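Local coordinates for protein aerobactin synthase IucC (Klebsiella pneumoniae, PDB 6CN7) that probably joins a second N-acetyl-N-hydroxylysine to citryl-N-acetyl-N-hydroxylysine at the cost of ATP, completing the iron-chelating siderophore aerobactin, at residues Ser534-Arg542 with Glu567-Leu575. The protein carries 5 engineered substitutions. Residues are numbered along the deposited sequence; the frame is centred on the assembly and turned at random.
Sequences SLFKPQIIR and EDLQNPLWL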
ATOM      1  N   SER A 534      14.558  -1.569  46.151  1.00 59.53           N
ATOM      2  CA  SER A 534      15.858  -0.948  46.372  1.00 57.31           C
ATOM      3  C   SER A 534      16.553  -0.658  45.050  1.00 54.29           C
ATOM      4  O   SER A 534      16.662  -1.534  44.185  1.00 55.99           O
ATOM      5  CB  SER A 534      16.739  -1.844  47.238  1.00 57.79           C
ATOM      6  OG  SER A 534      18.067  -1.352  47.275  1.00 57.20           O
ATOM      7  N   LEU A 535      17.026   0.578  44.899  1.00 49.45           N
ATOM      8  CA  LEU A 535      17.809   0.989  43.743  1.00 42.28           C
ATOM      9  C   LEU A 535      19.305   0.980  44.026  1.00 43.50           C
ATOM     10  O   LEU A 535      20.084   1.448  43.190  1.00 48.74           O
ATOM     11  CB  LEU A 535      17.382   2.386  43.287  1.00 42.21           C
ATOM     12  CG  LEU A 535      15.924   2.537  42.852  1.00 45.79           C
ATOM     13  CD1 LEU A 535      15.579   4.009  42.685  1.00 46.84           C
ATOM     14  CD2 LEU A 535      15.669   1.773  41.561  1.00 47.19           C
ATOM     15  N   PHE A 536      19.725   0.455  45.179  1.00 45.89           N
ATOM     16  CA  PHE A 536      21.123   0.496  45.591  1.00 52.23           C
ATOM     17  C   PHE A 536      21.700  -0.894  45.840  1.00 55.47           C
ATOM     18  O   PHE A 536      22.724  -1.021  46.518  1.00 55.09           O
ATOM     19  CB  PHE A 536      21.275   1.368  46.837  1.00 53.57           C
ATOM     20  CG  PHE A 536      20.925   2.809  46.605  1.00 52.75           C
ATOM     21  CD1 PHE A 536      19.621   3.253  46.755  1.00 51.61           C
ATOM     22  CD2 PHE A 536      21.896   3.719  46.223  1.00 54.11           C
ATOM     23  CE1 PHE A 536      19.296   4.577  46.537  1.00 53.32           C
ATOM     24  CE2 PHE A 536      21.577   5.041  46.004  1.00 53.97           C
ATOM     25  CZ  PHE A 536      20.276   5.472  46.160  1.00 52.43           C
ATOM     26  N   LYS A 537      21.068  -1.940  45.312  1.00 57.29           N
ATOM     27  CA  LYS A 537      21.688  -3.252  45.336  1.00 58.71           C
ATOM     28  C   LYS A 537      22.951  -3.226  44.473  1.00 60.00           C
ATOM     29  O   LYS A 537      22.992  -2.545  43.444  1.00 59.42           O
ATOM     30  CB  LYS A 537      20.721  -4.321  44.826  1.00 58.83           C
ATOM     31  CG  LYS A 537      19.581  -4.661  45.787  1.00 62.10           C
ATOM     32  CD  LYS A 537      18.715  -5.794  45.236  1.00 68.92           C
ATOM     33  CE  LYS A 537      17.641  -6.247  46.223  1.00 75.62           C
ATOM     34  NZ  LYS A 537      16.385  -5.450  46.128  1.00 80.56           N
ATOM     35  N   PRO A 538      24.001  -3.951  44.867  1.00 64.87           N
ATOM     36  CA  PRO A 538      25.272  -3.847  44.130  1.00 62.78           C
ATOM     37  C   PRO A 538      25.186  -4.277  42.680  1.00 61.88           C
ATOM     38  O   PRO A 538      26.026  -3.852  41.876  1.00 58.24           O
ATOM     39  CB  PRO A 538      26.221  -4.756  44.928  1.00 65.91           C
ATOM     40  CG  PRO A 538      25.343  -5.654  45.711  1.00 65.57           C
ATOM     41  CD  PRO A 538      24.097  -4.882  46.002  1.00 65.26           C
ATOM     42  N   GLN A 539      24.208  -5.098  42.311  1.00 65.13           N
ATOM     43  CA  GLN A 539      24.059  -5.564  40.943  1.00 67.84           C
ATOM     44  C   GLN A 539      22.681  -5.203  40.403  1.00 63.63           C
ATOM     45  O   GLN A 539      21.741  -4.936  41.156  1.00 58.32           O
ATOM     46  CB  GLN A 539      24.266  -7.082  40.842  1.00 75.79           C
ATOM     47  CG  GLN A 539      25.694  -7.547  41.108  1.00 85.64           C
ATOM     48  CD  GLN A 539      25.932  -7.948  42.553  1.00 95.45           C
ATOM     49  OE1 GLN A 539      25.006  -7.983  43.364  1.00 98.54           O
ATOM     50  NE2 GLN A 539      27.182  -8.260  42.880  1.00 98.84           N
ATOM     51  N   ILE A 540      22.581  -5.193  39.076  1.00 65.84           N
ATOM     52  CA  ILE A 540      21.313  -5.061  38.370  1.00 63.67           C
ATOM     53  C   ILE A 540      21.098  -6.336  37.568  1.00 63.75           C
ATOM     54  O   ILE A 540      22.025  -6.825  36.912  1.00 62.44           O
ATOM     55  CB  ILE A 540      21.295  -3.822  37.455  1.00 63.54           C
ATOM     56  CG1 ILE A 540      21.355  -2.542  38.294  1.00 68.04           C
ATOM     57  CG2 ILE A 540      20.044  -3.816  36.571  1.00 61.05           C
ATOM     58  CD1 ILE A 540      21.576  -1.280  37.482  1.00 67.53           C
ATOM     59  N   ILE A 541      19.885  -6.876  37.628  1.00 67.37           N
ATOM     60  CA  ILE A 541      19.550  -8.087  36.889  1.00 68.37           C
ATOM     61  C   ILE A 541      19.380  -7.742  35.417  1.00 69.21           C
ATOM     62  O   ILE A 541      18.843  -6.684  35.065  1.00 69.41           O
ATOM     63  CB  ILE A 541      18.282  -8.737  37.471  1.00 70.05           C
ATOM     64  CG1 ILE A 541      18.525  -9.147  38.929  1.00 71.36           C
ATOM     65  CG2 ILE A 541      17.860  -9.946  36.633  1.00 68.12           C
ATOM     66  CD1 ILE A 541      17.285  -9.632  39.660  1.00 73.55           C
ATOM     67  N   ARG A 542      19.845  -8.634  34.549  1.00 72.08           N
ATOM     68  CA  ARG A 542      19.809  -8.407  33.112  1.00 77.82           C
ATOM     69  C   ARG A 542      18.539  -8.978  32.490  1.00 80.81           C
ATOM     70  O   ARG A 542      17.869  -9.844  33.058  1.00 77.84           O
ATOM     71  CB  ARG A 542      21.024  -9.043  32.436  1.00 83.44           C
ATOM     72  CG  ARG A 542      22.246  -8.150  32.314  1.00 89.32           C
ATOM     73  CD  ARG A 542      23.310  -8.882  31.521  1.00 96.26           C
ATOM     74  NE  ARG A 542      24.520  -8.095  31.273  1.00102.52           N
ATOM     75  CZ  ARG A 542      25.585  -8.066  32.068  1.00108.08           C
ATOM     76  NH1 ARG A 542      25.615  -8.769  33.193  1.00110.75           N
ATOM     77  NH2 ARG A 542      26.634  -7.324  31.739  1.00107.69           N
ATOM     78  N   GLU A 567      22.892 -13.668  34.968  1.00100.88           N
ATOM     79  CA  GLU A 567      23.865 -12.682  34.521  1.00102.89           C
ATOM     80  C   GLU A 567      23.441 -11.307  35.014  1.00100.28           C
ATOM     81  O   GLU A 567      22.270 -10.933  34.887  1.00100.34           O
ATOM     82  CB  GLU A 567      23.989 -12.703  32.989  1.00104.82           C
ATOM     83  CG  GLU A 567      25.169 -11.919  32.428  1.00106.41           C
ATOM     84  CD  GLU A 567      26.495 -12.318  33.037  1.00109.57           C
ATOM     85  OE1 GLU A 567      26.645 -13.497  33.425  1.00111.73           O
ATOM     86  OE2 GLU A 567      27.386 -11.445  33.140  1.00109.91           O
ATOM     87  N   ASP A 568      24.390 -10.563  35.576  1.00 96.99           N
ATOM     88  CA  ASP A 568      24.100  -9.272  36.182  1.00 94.29           C
ATOM     89  C   ASP A 568      25.281  -8.337  35.965  1.00 93.98           C
ATOM     90  O   ASP A 568      26.418  -8.775  35.773  1.00 97.43           O
ATOM     91  CB  ASP A 568      23.795  -9.415  37.679  1.00 93.16           C
ATOM     92  CG  ASP A 568      24.896 -10.139  38.432  1.00 95.56           C
ATOM     93  OD1 ASP A 568      25.896 -10.533  37.796  1.00 98.01           O
ATOM     94  OD2 ASP A 568      24.760 -10.315  39.661  1.00 95.66           O
ATOM     95  N   LEU A 569      24.995  -7.038  35.996  1.00 87.40           N
ATOM     96  CA  LEU A 569      25.999  -6.000  35.816  1.00 82.86           C
ATOM     97  C   LEU A 569      25.980  -5.059  37.013  1.00 79.66           C
ATOM     98  O   LEU A 569      25.086  -5.114  37.863  1.00 79.34           O
ATOM     99  CB  LEU A 569      25.766  -5.228  34.509  1.00 81.64           C
ATOM    100  CG  LEU A 569      24.446  -4.470  34.353  1.00 81.87           C
ATOM    101  CD1 LEU A 569      24.556  -3.052  34.896  1.00 84.59           C
ATOM    102  CD2 LEU A 569      24.015  -4.452  32.894  1.00 80.84           C
ATOM    103  N   GLN A 570      26.982  -4.187  37.072  1.00 75.79           N
ATOM    104  CA  GLN A 570      27.185  -3.342  38.241  1.00 74.21           C
ATOM    105  C   GLN A 570      26.243  -2.146  38.227  1.00 64.68           C
ATOM    106  O   GLN A 570      25.979  -1.552  37.179  1.00 61.07           O
ATOM    107  CB  GLN A 570      28.635  -2.862  38.307  1.00 79.79           C
ATOM    108  CG  GLN A 570      29.606  -3.931  38.774  1.00 86.58           C
ATOM    109  CD  GLN A 570      31.029  -3.424  38.883  1.00 93.74           C
ATOM    110  OE1 GLN A 570      31.354  -2.339  38.399  1.00 96.72           O
ATOM    111  NE2 GLN A 570      31.886  -4.208  39.524  1.00 96.81           N
ATOM    112  N   ASN A 571      25.745  -1.795  39.410  1.00 59.70           N
ATOM    113  CA  ASN A 571      24.795  -0.701  39.556  1.00 53.87           C
ATOM    114  C   ASN A 571      25.547   0.602  39.788  1.00 52.21           C
ATOM    115  O   ASN A 571      26.224   0.734  40.815  1.00 54.85           O
ATOM    116  CB  ASN A 571      23.854  -0.972  40.717  1.00 52.32           C
ATOM    117  CG  ASN A 571      22.804   0.108  40.887  1.00 50.13           C
ATOM    118  OD1 ASN A 571      22.739   1.056  40.107  1.00 51.39           O
ATOM    119  ND2 ASN A 571      21.968  -0.040  41.904  1.00 53.71           N
ATOM    120  N   PRO A 572      25.464   1.582  38.883  1.00 48.95           N
ATOM    121  CA  PRO A 572      26.177   2.850  39.119  1.00 50.94           C
ATOM    122  C   PRO A 572      25.784   3.553  40.409  1.00 51.93           C
ATOM    123  O   PRO A 572      26.623   4.242  41.001  1.00 49.95           O
ATOM    124  CB  PRO A 572      25.808   3.687  37.886  1.00 52.00           C
ATOM    125  CG  PRO A 572      25.531   2.682  36.828  1.00 52.56           C
ATOM    126  CD  PRO A 572      24.891   1.520  37.527  1.00 50.77           C
ATOM    127  N   LEU A 573      24.536   3.411  40.867  1.00 52.38           N
ATOM    128  CA  LEU A 573      24.141   4.052  42.118  1.00 57.05           C
ATOM    129  C   LEU A 573      24.904   3.475  43.303  1.00 59.60           C
ATOM    130  O   LEU A 573      25.190   4.194  44.267  1.00 58.87           O
ATOM    131  CB  LEU A 573      22.634   3.908  42.339  1.00 56.38           C
ATOM    132  CG  LEU A 573      21.747   4.939  41.636  1.00 58.77           C
ATOM    133  CD1 LEU A 573      21.901   4.865  40.127  1.00 62.86           C
ATOM    134  CD2 LEU A 573      20.294   4.741  42.032  1.00 59.19           C
ATOM    135  N   TRP A 574      25.234   2.184  43.251  1.00 62.22           N
ATOM    136  CA  TRP A 574      26.029   1.552  44.298  1.00 63.73           C
ATOM    137  C   TRP A 574      27.516   1.809  44.088  1.00 64.95           C
ATOM    138  O   TRP A 574      28.261   2.002  45.054  1.00 68.05           O
ATOM    139  CB  TRP A 574      25.738   0.052  44.314  1.00 63.26           C
ATOM    140  CG  TRP A 574      26.485  -0.745  45.339  1.00 61.85           C
ATOM    141  CD1 TRP A 574      26.102  -0.990  46.623  1.00 63.05           C
ATOM    142  CD2 TRP A 574      27.727  -1.437  45.153  1.00 61.70           C
ATOM    143  NE1 TRP A 574      27.032  -1.781  47.255  1.00 64.80           N
ATOM    144  CE2 TRP A 574      28.042  -2.066  46.374  1.00 64.00           C
ATOM    145  CE3 TRP A 574      28.606  -1.579  44.075  1.00 62.59           C
ATOM    146  CZ2 TRP A 574      29.196  -2.825  46.548  1.00 65.39           C
ATOM    147  CZ3 TRP A 574      29.755  -2.333  44.251  1.00 64.11           C
ATOM    148  CH2 TRP A 574      30.038  -2.945  45.476  1.00 64.01           C
ATOM    149  N   LEU A 575      27.950   1.826  42.826  1.00 62.41           N
ATOM    150  CA  LEU A 575      29.365   1.986  42.510  1.00 66.39           C
ATOM    151  C   LEU A 575      29.859   3.386  42.858  1.00 66.55           C
ATOM    152  O   LEU A 575      30.995   3.551  43.316  1.00 68.42           O
ATOM    153  CB  LEU A 575      29.583   1.682  41.028  1.00 70.36           C
ATOM    154  CG  LEU A 575      31.003   1.615  40.466  1.00 80.80           C
ATOM    155  CD1 LEU A 575      31.857   0.602  41.211  1.00 85.01           C
ATOM    156  CD2 LEU A 575      30.929   1.264  38.987  1.00 82.54           C
TER
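Asn571 ND2 is held by two backbone carbonyls of the facing loop, donating to Leu535 O at 2.7 Å and to Lys537 O at 3.1 Å. Both acceptors lie close to the amide plane, although ND2 stands above the carbonyl plane of Leu535. The side chain reaches the loop because CG is anti to the backbone N (chi1 -178°), and this leaves OD1 to cap the helix 572-575 by accepting from Leu573 N. The backbone N of Asn571 donates to Pro538 O just beyond a small antiparallel two-stranded sheet, in which Ile540 and Leu569 form the hydrogen-bonded pair (Ile540 N to Leu569 O, 2.8 Å). Beside the cap, Pro538 lies over one face of the Trp574 indole, a CH-pi contact with CA 3.6 Å from the five-membered ring centroid. Phe536 CD2 touches Leu573 CB at 4.0 Å, while Leu573 CD2 lies over one ring face, near the rim; helix 505-521 packs against both residues. At the far end the Arg542 guanidinium, whose modelled position is less certain, has Leu569 CB over one face, toward its rim. With both amide hydrogens and the carbonyl oxygen of Asn571 engaged, its rotation is fixed, so the side chain ties the loop to the helix start while the backbone N adds a link beside the strands.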